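PDB 2OAF: thioesterase superfamily from Jannaschia sp., which belongs to the hotdog-fold thioesterase superfamily and probably hydrolyses thioesters, perhaps acyl-CoA-like ones, though its substrate is not established. Local coordinates for residues Q10-S15 / K91-P96; K32-G37 / S82-R87; E45-W50 / I104-D109. All coordinates share one frame; numbering follows the deposited sequence.

Interaction 1. Residues Q10-S15 / K91-P96; sequences QPRPDS and KCHTWP
In both Trp95 and Arg12, which meet across the contact, CG lies between the backbone N and the carbonyl carbon (chi1 71° and 56°). The indole comes up against residues 10-13, and Arg12, extended from CG to NE, runs over the His93 ring. Pro13 CD sits over one face of the indole, 3.6 Å from the centroid of the five-membered ring, a CH-pi contact close to the ring normal. Arg12 CB packs on the benzo end, 3.3 Å from Trp95 CH2. In the ring plane, Trp95 NE1 donates an almost straight hydrogen bond to Gln10 OE1 (2.8 Å, 172°), and the same oxygen is also bonded to Thr97 OG1. At His93, two residues earlier in strand 90-99, Arg12 CD makes a CH-pi contact with the ring, 4.0 Å from its centroid. A water links the two segments, 2.8 Å from both Pro13 O and His93 ND1. The Arg12 guanidinium goes on to a salt bridge with Asp109 on strand 103-112. The N-terminal loop is thus fastened to the sheet at the surface by mixed chemistry: the indole N-H is satisfied in its plane, carbon covers one face, and the Arg12 charge is probably balanced beyond the contact.

Interaction 2. Residues K32-G37 / S82-R87; sequences KIAYTG and SPVTPR
Ile33 and Pro83 lie obliquely across one another, touching through Ile33 CG2 and Pro83 CB at 3.7 Å. Ile33 holds CG1 between its backbone N and carbonyl carbon (chi1 62°), which leaves CG2 beside the N; CD1 also comes to 4.0 Å from Pro83 CB, so the proline carbon is met by two ends of the isoleucine. Next along the chain, Ala34 points its methyl at the 82-87 loop. Its CB packs on Val84 CB at 3.8 Å, with Val84 CG1 almost as near, and the Val84 carbonyl oxygen lies beside the same methyl. Thr85 adds a looser touch through CG2, 4.3 Å from Ile33 CG2.

Between these two pairs the backbones join directly. Ala34 N donates to Val84 O at 2.8 Å, with an angle of 166° at the hydrogen. A water completes the link, giving a hydrogen to Ala34 O and accepting one from Val84 N, so both backbone polar groups of each residue are engaged, one pair directly and one through the water. Ala34 and Val84 therefore face each other like a hydrogen-bonded pair of antiparallel strands in which a water replaces one of the two direct bonds. Within the 82-87 loop, Thr85 OG1 accepts from Arg87 N, an ST turn.

A bound triethylene glycol, probably from the crystallisation liquor, lies near Pro83, and Phe132 of the second subunit packs on both Ile33 and Pro83. Tyr61 of the third subunit packs on Thr85 and bonds to Lys32 O. Inside the chain, Ala34 and Val84 both rest on Leu39 of helix 39-54, while Val84 also reaches Cys117 of strand 115-128; the contact thus joins the loop leading into that helix to the one between strands 69-80 and 90-99.

Interaction 3. Residues E45-W50 / I104-D109; sequences EAIDAW and ITFRVD
Phe106 turns an edge to Trp50 and a face to Ile47. Its CE1 sits over one face of the indole, displaced toward the rim, and lies 3.7 Å from Trp50 CE3; the rings form an edge-to-face (T-shaped) pair, centroids 5.2 Å apart and planes at 69°. Over one face of Phe106 lies Ile47 CG2, 4.0 Å from the centroid, a CH-pi contact close to the ring normal. Trp50, whose CB points toward the strand, carries CG anti to its backbone N (chi1 -173°).

Alongside the ring pair the packing is aliphatic. Ile47 CD1 touches Phe106 CB at 3.8 Å, and its CG1 meets Val108 CG2 at 3.9 Å, so one isoleucine bridges two residues that point to the same side of the strand. Ala46 CB adds a looser touch on Val108 CG1, 4.3 Å away. Phe106 also meets the Trp51 ring, and Trp50 rests on Tyr54 and on Ile145 of helix 139-145. An alanine in place of Trp50 would probably leave the Phe106 edge without the indole face it meets and open a gap there, with Ile47 and Trp51 still touching the ring.

On the other side of the strand, Arg107 grips Asp109 end-on, NH1 and NH2 both reaching OD1, with NH1 at 2.7 Å, in a salt bridge. Asp109 OD2 also pairs with Arg12, so the carboxylate is likely to be shared by two positive charges.

Helix 39-54 passes over strand 103-112 at 118°, the axes of the two short segments 9.4 Å apart, as expected of a hotdog fold, whose sheet wraps round a central helix. The chemistry divides by side: between these two segments aliphatic and aromatic carbon alone meet, which points to a hydrophobic core held by shape, while the ions stay on the sheet's reverse.

From the N terminus, residues 10-15 lie just before strand 17-21 and reach forward to strand 90-99, so interaction 1 closes a long loop. Interaction 2 closes a shorter one, from the loop entering helix 39-54 to the loop after strand 69-80, nested within the first and centred about 21 Å from interaction 1. Interaction 3 closes the chain from helix 39-54 to strand 103-112; its segments alternate with those of the other two, so it crosses both. Strands 90-99 and 103-112 are antiparallel neighbours, which puts interactions 1 and 3 on one sheet, with Ala46 packing on Cys92 and Thr94. Interaction 2 packs on neither; three neighbouring subunits reach it, one of which also reaches interaction 3.

Interaction 1. Residues Q10-S15 / K91-P96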
loop_
_atom_site.group_PDB
_atom_site.type_symbol
_atom_site.label_atom_id
_atom_site.label_comp_id
_atom_site.label_asym_id
_atom_site.label_seq_id
_atom_site.Cartn_x
_atom_site.Cartn_y
_atom_site.Cartn_z
ATOM N N GLN B 10 4.003 -27.550 -5.948
ATOM C CA GLN B 10 3.023 -28.576 -6.328
ATOM C C GLN B 10 1.853 -27.998 -7.163
ATOM O O GLN B 10 1.403 -26.878 -6.903
ATOM C CB GLN B 10 2.543 -29.276 -5.037
ATOM C CG GLN B 10 1.035 -29.574 -4.915
ATOM C CD GLN B 10 0.607 -30.008 -3.508
ATOM O OE1 GLN B 10 0.011 -29.231 -2.783
ATOM N NE2 GLN B 10 0.938 -31.244 -3.118
ATOM N N PRO B 11 1.354 -28.753 -8.163
ATOM C CA PRO B 11 0.229 -28.313 -9.009
ATOM C C PRO B 11 -1.032 -28.161 -8.179
ATOM O O PRO B 11 -1.186 -28.854 -7.182
ATOM C CB PRO B 11 0.088 -29.438 -10.030
ATOM C CG PRO B 11 0.732 -30.629 -9.382
ATOM C CD PRO B 11 1.825 -30.104 -8.526
ATOM N N ARG B 12 -1.927 -27.264 -8.580
ATOM C CA ARG B 12 -3.085 -26.966 -7.757
ATOM C C ARG B 12 -4.112 -28.059 -7.887
ATOM O O ARG B 12 -4.353 -28.540 -8.978
ATOM C CB ARG B 12 -3.703 -25.612 -8.106
ATOM C CG ARG B 12 -4.102 -25.398 -9.531
ATOM C CD ARG B 12 -4.586 -23.967 -9.684
ATOM N NE ARG B 12 -4.966 -23.686 -11.054
ATOM C CZ ARG B 12 -4.204 -23.084 -11.975
ATOM N NH1 ARG B 12 -2.997 -22.619 -11.688
ATOM N NH2 ARG B 12 -4.695 -22.895 -13.205
ATOM N N PRO B 13 -4.694 -28.473 -6.758
ATOM C CA PRO B 13 -5.733 -29.495 -6.762
ATOM C C PRO B 13 -7.071 -28.922 -7.207
ATOM O O PRO B 13 -7.283 -27.704 -7.096
ATOM C CB PRO B 13 -5.799 -29.911 -5.288
ATOM C CG PRO B 13 -5.470 -28.676 -4.557
ATOM C CD PRO B 13 -4.413 -27.999 -5.387
ATOM N N ASP B 14 -7.953 -29.799 -7.692
ATOM C CA ASP B 14 -9.342 -29.458 -8.006
ATOM C C ASP B 14 -10.064 -28.859 -6.813
ATOM O O ASP B 14 -10.997 -28.095 -6.971
ATOM C CB ASP B 14 -10.112 -30.728 -8.379
ATOM C CG ASP B 14 -9.684 -31.322 -9.700
ATOM O OD1 ASP B 14 -8.518 -31.099 -10.115
ATOM O OD2 ASP B 14 -10.527 -32.032 -10.316
ATOM N N SER B 15 -9.644 -29.266 -5.619
ATOM C CA SER B 15 -10.267 -28.874 -4.356
ATOM C C SER B 15 -9.882 -27.480 -3.860
ATOM O O SER B 15 -10.379 -27.057 -2.829
ATOM C CB SER B 15 -9.880 -29.885 -3.254
ATOM O OG SER B 15 -8.516 -29.736 -2.831
ATOM N N LYS B 91 -8.172 -14.753 -9.915
ATOM C CA LYS B 91 -8.651 -15.884 -9.142
ATOM C C LYS B 91 -7.482 -16.529 -8.427
ATOM O O LYS B 91 -6.572 -17.119 -9.061
ATOM C CB LYS B 91 -9.322 -16.909 -10.052
ATOM C CG LYS B 91 -10.468 -16.362 -10.874
ATOM C CD LYS B 91 -11.775 -16.495 -10.141
ATOM C CE LYS B 91 -12.976 -16.031 -10.971
ATOM N NZ LYS B 91 -14.264 -16.193 -10.233
ATOM N N CYS B 92 -7.487 -16.423 -7.106
ATOM C CA CYS B 92 -6.403 -16.942 -6.302
ATOM C C CYS B 92 -6.788 -18.294 -5.757
ATOM O O CYS B 92 -7.524 -18.403 -4.800
ATOM C CB CYS B 92 -6.054 -15.976 -5.194
ATOM S SG CYS B 92 -5.423 -14.390 -5.801
ATOM N N HIS B 93 -6.255 -19.333 -6.388
ATOM C CA HIS B 93 -6.487 -20.724 -5.977
ATOM C C HIS B 93 -5.548 -21.010 -4.812
ATOM O O HIS B 93 -4.319 -20.938 -4.961
ATOM C CB HIS B 93 -6.181 -21.705 -7.118
ATOM C CG HIS B 93 -7.020 -21.511 -8.341
ATOM N ND1 HIS B 93 -7.911 -22.466 -8.789
ATOM C CD2 HIS B 93 -7.107 -20.475 -9.210
ATOM C CE1 HIS B 93 -8.496 -22.032 -9.891
ATOM N NE2 HIS B 93 -8.035 -20.822 -10.164
ATOM N N THR B 94 -6.112 -21.346 -3.659
ATOM C CA THR B 94 -5.373 -21.303 -2.402
ATOM C C THR B 94 -5.580 -22.590 -1.630
ATOM O O THR B 94 -6.719 -23.056 -1.460
ATOM C CB THR B 94 -5.874 -20.118 -1.551
ATOM O OG1 THR B 94 -5.797 -18.949 -2.356
ATOM C CG2 THR B 94 -5.028 -19.920 -0.283
ATOM N N TRP B 95 -4.491 -23.168 -1.147
ATOM C CA TRP B 95 -4.611 -24.368 -0.339
ATOM C C TRP B 95 -3.369 -24.606 0.503
ATOM O O TRP B 95 -2.296 -24.147 0.146
ATOM C CB TRP B 95 -4.861 -25.595 -1.240
ATOM C CG TRP B 95 -3.687 -26.006 -2.053
ATOM C CD1 TRP B 95 -2.842 -27.029 -1.783
ATOM C CD2 TRP B 95 -3.205 -25.394 -3.270
ATOM N NE1 TRP B 95 -1.876 -27.112 -2.758
ATOM C CE2 TRP B 95 -2.065 -26.118 -3.675
ATOM C CE3 TRP B 95 -3.614 -24.298 -4.036
ATOM C CZ2 TRP B 95 -1.335 -25.804 -4.825
ATOM C CZ3 TRP B 95 -2.893 -23.987 -5.197
ATOM C CH2 TRP B 95 -1.755 -24.735 -5.566
ATOM N N PRO B 96 -3.522 -25.362 1.605
ATOM C CA PRO B 96 -2.371 -25.770 2.398
ATOM C C PRO B 96 -1.697 -26.963 1.761
ATOM O O PRO B 96 -2.341 -27.986 1.515
ATOM C CB PRO B 96 -2.984 -26.185 3.724
ATOM C CG PRO B 96 -4.371 -26.637 3.362
ATOM C CD PRO B 96 -4.793 -25.841 2.187
HETATM O O HOH W 1 -7.941 -25.195 -8.254
#

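Interaction 2. Residues K32-G37 / S82-R87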
loop_
_atom_site.group_PDB
_atom_site.type_symbol
_atom_site.label_atom_id
_atom_site.label_comp_id
_atom_site.label_asym_id
_atom_site.label_seq_id
_atom_site.Cartn_x
_atom_site.Cartn_y
_atom_site.Cartn_z
ATOM N N LYS B 32 1.615 -0.514 -17.106
ATOM C CA LYS B 32 0.197 -0.847 -17.313
ATOM C C LYS B 32 -0.177 -2.250 -16.854
ATOM O O LYS B 32 -1.185 -2.798 -17.321
ATOM C CB LYS B 32 -0.275 -0.617 -18.765
ATOM C CG LYS B 32 0.023 0.747 -19.324
ATOM C CD LYS B 32 -0.320 0.808 -20.808
ATOM C CE LYS B 32 -0.126 2.210 -21.432
ATOM N NZ LYS B 32 1.299 2.524 -21.741
ATOM N N ILE B 33 0.598 -2.786 -15.912
ATOM C CA ILE B 33 0.312 -4.065 -15.286
ATOM C C ILE B 33 0.451 -3.880 -13.775
ATOM O O ILE B 33 1.030 -2.895 -13.328
ATOM C CB ILE B 33 1.269 -5.156 -15.834
ATOM C CG1 ILE B 33 2.713 -4.809 -15.507
ATOM C CG2 ILE B 33 1.130 -5.263 -17.388
ATOM C CD1 ILE B 33 3.678 -5.941 -15.790
ATOM N N ALA B 34 -0.046 -4.830 -12.999
ATOM C CA ALA B 34 -0.005 -4.754 -11.540
ATOM C C ALA B 34 1.456 -4.680 -11.119
ATOM O O ALA B 34 2.277 -5.475 -11.600
ATOM C CB ALA B 34 -0.719 -6.015 -10.886
ATOM N N TYR B 35 1.795 -3.725 -10.248
ATOM C CA TYR B 35 3.145 -3.660 -9.713
ATOM C C TYR B 35 3.457 -4.920 -8.888
ATOM O O TYR B 35 2.673 -5.372 -8.046
ATOM C CB TYR B 35 3.319 -2.445 -8.830
ATOM C CG TYR B 35 4.679 -2.280 -8.170
ATOM C CD1 TYR B 35 5.838 -2.278 -8.921
ATOM C CD2 TYR B 35 4.780 -2.042 -6.787
ATOM C CE1 TYR B 35 7.052 -2.077 -8.336
ATOM C CE2 TYR B 35 5.993 -1.840 -6.200
ATOM C CZ TYR B 35 7.136 -1.867 -6.977
ATOM O OH TYR B 35 8.362 -1.628 -6.409
ATOM N N THR B 36 4.654 -5.453 -9.115
ATOM C CA THR B 36 5.129 -6.638 -8.430
ATOM C C THR B 36 4.983 -6.498 -6.935
ATOM O O THR B 36 4.582 -7.446 -6.301
ATOM C CB THR B 36 6.590 -6.938 -8.815
ATOM O OG1 THR B 36 6.684 -7.107 -10.232
ATOM C CG2 THR B 36 7.053 -8.189 -8.132
ATOM N N GLY B 37 5.257 -5.328 -6.382
ATOM C CA GLY B 37 5.127 -5.072 -4.954
ATOM C C GLY B 37 3.768 -5.269 -4.344
ATOM O O GLY B 37 3.689 -5.468 -3.158
ATOM N N SER B 82 3.169 -14.354 -15.858
ATOM C CA SER B 82 2.413 -13.570 -16.790
ATOM C C SER B 82 1.865 -12.348 -16.024
ATOM O O SER B 82 1.603 -12.429 -14.834
ATOM C CB SER B 82 1.260 -14.426 -17.383
ATOM O OG SER B 82 0.688 -13.806 -18.500
ATOM N N PRO B 83 1.725 -11.206 -16.699
ATOM C CA PRO B 83 1.263 -10.005 -16.020
ATOM C C PRO B 83 -0.169 -10.060 -15.520
ATOM O O PRO B 83 -1.044 -10.663 -16.151
ATOM C CB PRO B 83 1.308 -8.945 -17.115
ATOM C CG PRO B 83 2.140 -9.475 -18.134
ATOM C CD PRO B 83 2.015 -10.941 -18.107
ATOM N N VAL B 84 -0.405 -9.390 -14.409
ATOM C CA VAL B 84 -1.727 -9.276 -13.833
ATOM C C VAL B 84 -2.295 -7.894 -14.238
ATOM O O VAL B 84 -1.607 -6.877 -14.144
ATOM C CB VAL B 84 -1.656 -9.409 -12.328
ATOM C CG1 VAL B 84 -2.981 -9.039 -11.718
ATOM C CG2 VAL B 84 -1.239 -10.896 -11.908
ATOM N N THR B 85 -3.520 -7.863 -14.748
ATOM C CA THR B 85 -4.146 -6.576 -15.154
ATOM C C THR B 85 -5.571 -6.450 -14.649
ATOM O O THR B 85 -6.181 -7.411 -14.193
ATOM C CB THR B 85 -4.197 -6.394 -16.662
ATOM O OG1 THR B 85 -5.272 -7.194 -17.191
ATOM C CG2 THR B 85 -2.860 -6.749 -17.325
ATOM N N PRO B 86 -6.139 -5.252 -14.725
ATOM C CA PRO B 86 -7.558 -5.110 -14.421
ATOM C C PRO B 86 -8.554 -5.668 -15.431
ATOM O O PRO B 86 -9.754 -5.512 -15.205
ATOM C CB PRO B 86 -7.755 -3.581 -14.361
ATOM C CG PRO B 86 -6.412 -3.015 -14.166
ATOM C CD PRO B 86 -5.534 -3.938 -14.989
ATOM N N ARG B 87 -8.090 -6.305 -16.512
ATOM C CA ARG B 87 -9.006 -6.826 -17.527
ATOM C C ARG B 87 -9.823 -8.006 -17.026
ATOM O O ARG B 87 -10.843 -8.308 -17.602
ATOM C CB ARG B 87 -8.267 -7.279 -18.782
ATOM C CG ARG B 87 -7.314 -6.267 -19.414
ATOM C CD ARG B 87 -8.084 -5.287 -20.206
ATOM N NE ARG B 87 -7.234 -4.405 -21.000
ATOM C CZ ARG B 87 -7.692 -3.321 -21.609
ATOM N NH1 ARG B 87 -8.981 -2.997 -21.501
ATOM N NH2 ARG B 87 -6.867 -2.556 -22.308
HETATM O O HOH W 2 1.712 -8.070 -13.018
#

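Interaction 3. Residues E45-W50 / I104-D109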
loop_
_atom_site.group_PDB
_atom_site.type_symbol
_atom_site.label_atom_id
_atom_site.label_comp_id
_atom_site.label_asym_id
_atom_site.label_seq_id
_atom_site.Cartn_x
_atom_site.Cartn_y
_atom_site.Cartn_z
ATOM N N GLU B 45 -4.079 -11.842 1.035
ATOM C CA GLU B 45 -5.526 -11.666 1.125
ATOM C C GLU B 45 -6.280 -12.992 0.862
ATOM O O GLU B 45 -7.273 -13.307 1.516
ATOM C CB GLU B 45 -5.943 -10.566 0.166
ATOM C CG GLU B 45 -7.442 -10.244 0.118
ATOM C CD GLU B 45 -7.819 -9.360 -1.089
ATOM O OE1 GLU B 45 -6.991 -8.447 -1.429
ATOM O OE2 GLU B 45 -8.915 -9.609 -1.677
ATOM N N ALA B 46 -5.767 -13.768 -0.086
ATOM C CA ALA B 46 -6.284 -15.075 -0.428
ATOM C C ALA B 46 -6.169 -16.041 0.744
ATOM O O ALA B 46 -7.094 -16.839 1.023
ATOM C CB ALA B 46 -5.526 -15.618 -1.629
ATOM N N ILE B 47 -5.017 -16.025 1.402
ATOM C CA ILE B 47 -4.788 -16.893 2.551
ATOM C C ILE B 47 -5.698 -16.463 3.710
ATOM O O ILE B 47 -6.297 -17.292 4.381
ATOM C CB ILE B 47 -3.286 -16.860 2.990
ATOM C CG1 ILE B 47 -2.364 -17.450 1.887
ATOM C CG2 ILE B 47 -3.102 -17.562 4.358
ATOM C CD1 ILE B 47 -0.831 -17.257 2.129
ATOM N N ASP B 48 -5.791 -15.168 3.948
ATOM C CA ASP B 48 -6.728 -14.632 4.934
ATOM C C ASP B 48 -8.161 -15.111 4.644
ATOM O O ASP B 48 -8.889 -15.483 5.572
ATOM C CB ASP B 48 -6.666 -13.100 4.956
ATOM C CG ASP B 48 -7.676 -12.497 5.899
ATOM O OD1 ASP B 48 -7.395 -12.394 7.102
ATOM O OD2 ASP B 48 -8.767 -12.155 5.437
ATOM N N ALA B 49 -8.558 -15.115 3.363
ATOM C CA ALA B 49 -9.885 -15.597 2.958
ATOM C C ALA B 49 -10.049 -17.109 3.174
ATOM O O ALA B 49 -11.151 -17.597 3.420
ATOM C CB ALA B 49 -10.210 -15.207 1.462
ATOM N N TRP B 50 -8.952 -17.849 3.051
ATOM C CA TRP B 50 -8.975 -19.304 3.315
ATOM C C TRP B 50 -9.332 -19.524 4.780
ATOM O O TRP B 50 -10.188 -20.311 5.112
ATOM C CB TRP B 50 -7.634 -19.967 2.957
ATOM C CG TRP B 50 -7.632 -21.449 3.051
ATOM C CD1 TRP B 50 -7.803 -22.344 2.019
ATOM C CD2 TRP B 50 -7.440 -22.240 4.242
ATOM N NE1 TRP B 50 -7.733 -23.647 2.510
ATOM C CE2 TRP B 50 -7.528 -23.603 3.864
ATOM C CE3 TRP B 50 -7.206 -21.933 5.576
ATOM C CZ2 TRP B 50 -7.405 -24.617 4.767
ATOM C CZ3 TRP B 50 -7.068 -22.983 6.499
ATOM C CH2 TRP B 50 -7.172 -24.281 6.093
ATOM N N ILE B 104 3.003 -24.131 8.804
ATOM C CA ILE B 104 2.085 -24.457 7.728
ATOM C C ILE B 104 2.556 -23.750 6.463
ATOM O O ILE B 104 3.056 -22.640 6.543
ATOM C CB ILE B 104 0.651 -24.009 8.101
ATOM C CG1 ILE B 104 -0.376 -24.525 7.068
ATOM C CG2 ILE B 104 0.567 -22.450 8.273
ATOM C CD1 ILE B 104 -1.803 -24.208 7.447
ATOM N N THR B 105 2.423 -24.388 5.306
ATOM C CA THR B 105 2.731 -23.734 4.044
ATOM C C THR B 105 1.496 -23.746 3.176
ATOM O O THR B 105 0.881 -24.799 2.941
ATOM C CB THR B 105 3.878 -24.400 3.301
ATOM O OG1 THR B 105 5.044 -24.397 4.128
ATOM C CG2 THR B 105 4.166 -23.695 1.959
ATOM N N PHE B 106 1.144 -22.548 2.718
ATOM C CA PHE B 106 0.059 -22.328 1.787
ATOM C C PHE B 106 0.641 -22.081 0.427
ATOM O O PHE B 106 1.602 -21.304 0.297
ATOM C CB PHE B 106 -0.749 -21.093 2.183
ATOM C CG PHE B 106 -1.643 -21.313 3.373
ATOM C CD1 PHE B 106 -2.910 -21.825 3.215
ATOM C CD2 PHE B 106 -1.215 -21.006 4.644
ATOM C CE1 PHE B 106 -3.740 -22.022 4.306
ATOM C CE2 PHE B 106 -2.051 -21.192 5.729
ATOM C CZ PHE B 106 -3.317 -21.701 5.546
ATOM N N ARG B 107 0.011 -22.700 -0.573
ATOM C CA ARG B 107 0.187 -22.359 -1.968
ATOM C C ARG B 107 -0.924 -21.431 -2.420
ATOM O O ARG B 107 -2.078 -21.584 -1.998
ATOM C CB ARG B 107 0.134 -23.626 -2.803
ATOM C CG ARG B 107 1.371 -24.447 -2.741
ATOM C CD ARG B 107 2.496 -23.923 -3.660
ATOM N NE ARG B 107 2.235 -24.287 -5.041
ATOM C CZ ARG B 107 1.657 -23.506 -5.953
ATOM N NH1 ARG B 107 1.324 -22.265 -5.663
ATOM N NH2 ARG B 107 1.427 -23.982 -7.165
ATOM N N VAL B 108 -0.569 -20.465 -3.260
ATOM C CA VAL B 108 -1.537 -19.632 -3.959
ATOM C C VAL B 108 -1.100 -19.518 -5.426
ATOM O O VAL B 108 0.054 -19.152 -5.696
ATOM C CB VAL B 108 -1.637 -18.210 -3.378
ATOM C CG1 VAL B 108 -2.626 -17.366 -4.199
ATOM C CG2 VAL B 108 -2.009 -18.234 -1.879
ATOM N N ASP B 109 -2.007 -19.846 -6.355
ATOM C CA ASP B 109 -1.797 -19.608 -7.778
ATOM C C ASP B 109 -2.757 -18.475 -8.117
ATOM O O ASP B 109 -3.988 -18.566 -7.877
ATOM C CB ASP B 109 -2.151 -20.792 -8.685
ATOM C CG ASP B 109 -1.160 -21.950 -8.611
ATOM O OD1 ASP B 109 -0.102 -21.823 -7.957
ATOM O OD2 ASP B 109 -1.460 -23.006 -9.231
#